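Local coordinates for ADP-dependent (S)-NAD(P)H-hydrate dehydratase (Streptococcus mutans, PDB 3BGK), which probably repairs damaged NAD(P)H by dehydrating the S-form of its hydrate, NAD(P)HX, at the expense of ADP, with magnesium as cofactor, at residues S280-A283 with D284-K288. Sequence-based numbering, arbitrary orientation.
Sequences SYIA and DQLSK
Asp284 N donates to Ser280 O at 2.8 Å, the first of four successive i to i+4 bonds in the last turns of helix 268-287, in the alpha/beta three-layer sandwich of the NnrD/CARKD family. The Asp284 carboxylate turns out of the helix: OD1 accepts from Tyr243 OH and Gly240 N, tying this turn to the loop after strand 233-237. Ser280 OG bonds to Gln244 OE1 of the same loop, and the Ser280 side chain lies about 6 Å from that of Thr226, a predicted AMP-binding residue.

Gln285 continues the series with N to Tyr281 O, 3.1 Å, while its side chain runs back along the helix surface to the Tyr281 ring. With the tyrosine CG anti to the backbone N, the ring meets the glutamine amide obliquely, their planes 63° apart; Gln285 NE2 lies 2.9 Å from Tyr281 OH and 3.1 Å from Tyr281 CE2. The same ring also packs on Phe277 and on Val305 and Met309 of helix 295-310.

Leu286 N makes the straightest of the four bonds, to Ile282 O, with an N-H...O angle of 165°. Ile282 and Leu286 also lean alongside each other, their side chains running in the same direction, and touch through Ile282 CG2 and Leu286 CD1 at 4.0 Å; Ile282 continues onto Ile298 of helix 295-310, Leu286 onto Val293.

At Ser287 the series weakens: its N makes only a weak bond to Ala283 O, 2.9 Å long and badly bent. The hydroxyl turns back on the helix, chi1 near +71°, and Ser287 OG also donates to Asp284 O, at a distance of 2.5 Å that is short for a hydrogen bond.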
loop_
_atom_site.group_PDB
_atom_site.type_symbol
_atom_site.label_atom_id
_atom_site.label_comp_id
_atom_site.label_asym_id
_atom_site.label_seq_id
_atom_site.Cartn_x
_atom_site.Cartn_y
_atom_site.Cartn_z
ATOM N N SER A 280 -15.861 -13.178 14.757
ATOM C CA SER A 280 -15.741 -12.755 16.166
ATOM C C SER A 280 -14.673 -13.515 16.951
ATOM O O SER A 280 -14.023 -12.947 17.841
ATOM C CB SER A 280 -17.087 -12.849 16.892
ATOM O OG SER A 280 -17.902 -11.730 16.587
ATOM N N TYR A 281 -14.503 -14.795 16.630
ATOM C CA TYR A 281 -13.482 -15.625 17.265
ATOM C C TYR A 281 -12.085 -15.068 17.020
ATOM O O TYR A 281 -11.264 -15.037 17.935
ATOM C CB TYR A 281 -13.586 -17.067 16.764
ATOM C CG TYR A 281 -12.474 -17.987 17.208
ATOM C CD1 TYR A 281 -12.543 -18.655 18.424
ATOM C CD2 TYR A 281 -11.366 -18.210 16.397
ATOM C CE1 TYR A 281 -11.523 -19.511 18.834
ATOM C CE2 TYR A 281 -10.350 -19.056 16.793
ATOM C CZ TYR A 281 -10.434 -19.707 18.011
ATOM O OH TYR A 281 -9.422 -20.560 18.403
ATOM N N ILE A 282 -11.825 -14.632 15.788
ATOM C CA ILE A 282 -10.542 -14.014 15.438
ATOM C C ILE A 282 -10.367 -12.689 16.195
ATOM O O ILE A 282 -9.302 -12.423 16.769
ATOM C CB ILE A 282 -10.384 -13.839 13.899
ATOM C CG1 ILE A 282 -10.228 -15.209 13.227
ATOM C CG2 ILE A 282 -9.194 -12.944 13.570
ATOM C CD1 ILE A 282 -10.516 -15.226 11.727
ATOM N N ALA A 283 -11.428 -11.884 16.218
ATOM C CA ALA A 283 -11.443 -10.616 16.941
ATOM C C ALA A 283 -11.122 -10.827 18.420
ATOM O O ALA A 283 -10.369 -10.042 19.010
ATOM C CB ALA A 283 -12.788 -9.914 16.770
ATOM N N ASP A 284 -11.682 -11.897 19.001
ATOM C CA ASP A 284 -11.381 -12.297 20.383
ATOM C C ASP A 284 -9.907 -12.611 20.586
ATOM O O ASP A 284 -9.331 -12.204 21.590
ATOM C CB ASP A 284 -12.242 -13.485 20.839
ATOM C CG ASP A 284 -13.596 -13.052 21.398
ATOM O OD1 ASP A 284 -14.152 -12.038 20.916
ATOM O OD2 ASP A 284 -14.111 -13.718 22.324
ATOM N N GLN A 285 -9.301 -13.326 19.644
ATOM C CA GLN A 285 -7.864 -13.627 19.723
ATOM C C GLN A 285 -6.995 -12.382 19.618
ATOM O O GLN A 285 -6.044 -12.221 20.387
ATOM C CB GLN A 285 -7.450 -14.618 18.644
ATOM C CG GLN A 285 -7.601 -16.058 19.059
ATOM C CD GLN A 285 -7.241 -17.018 17.954
ATOM O OE1 GLN A 285 -6.618 -16.649 16.950
ATOM N NE2 GLN A 285 -7.629 -18.270 18.130
ATOM N N LEU A 286 -7.334 -11.505 18.672
ATOM C CA LEU A 286 -6.600 -10.259 18.460
ATOM C C LEU A 286 -6.776 -9.241 19.596
ATOM O O LEU A 286 -5.943 -8.340 19.757
ATOM C CB LEU A 286 -6.975 -9.623 17.106
ATOM C CG LEU A 286 -6.454 -10.310 15.840
ATOM C CD1 LEU A 286 -7.044 -9.683 14.592
ATOM C CD2 LEU A 286 -4.924 -10.292 15.788
ATOM N N SER A 287 -7.844 -9.401 20.378
ATOM C CA SER A 287 -8.176 -8.481 21.470
ATOM C C SER A 287 -7.213 -8.539 22.651
ATOM O O SER A 287 -7.045 -7.546 23.371
ATOM C CB SER A 287 -9.600 -8.725 21.973
ATOM O OG SER A 287 -9.706 -9.949 22.689
ATOM N N LYS A 288 -6.591 -9.696 22.855
ATOM C CA LYS A 288 -5.646 -9.866 23.963
ATOM C C LYS A 288 -4.494 -8.870 23.857
ATOM O O LYS A 288 -3.855 -8.534 24.852
ATOM C CB LYS A 288 -5.106 -11.302 24.023
ATOM C CG LYS A 288 -6.168 -12.409 23.995
ATOM C CD LYS A 288 -7.164 -12.291 25.146
ATOM C CE LYS A 288 -8.289 -13.316 25.006
ATOM N NZ LYS A 288 -9.451 -13.012 25.902
#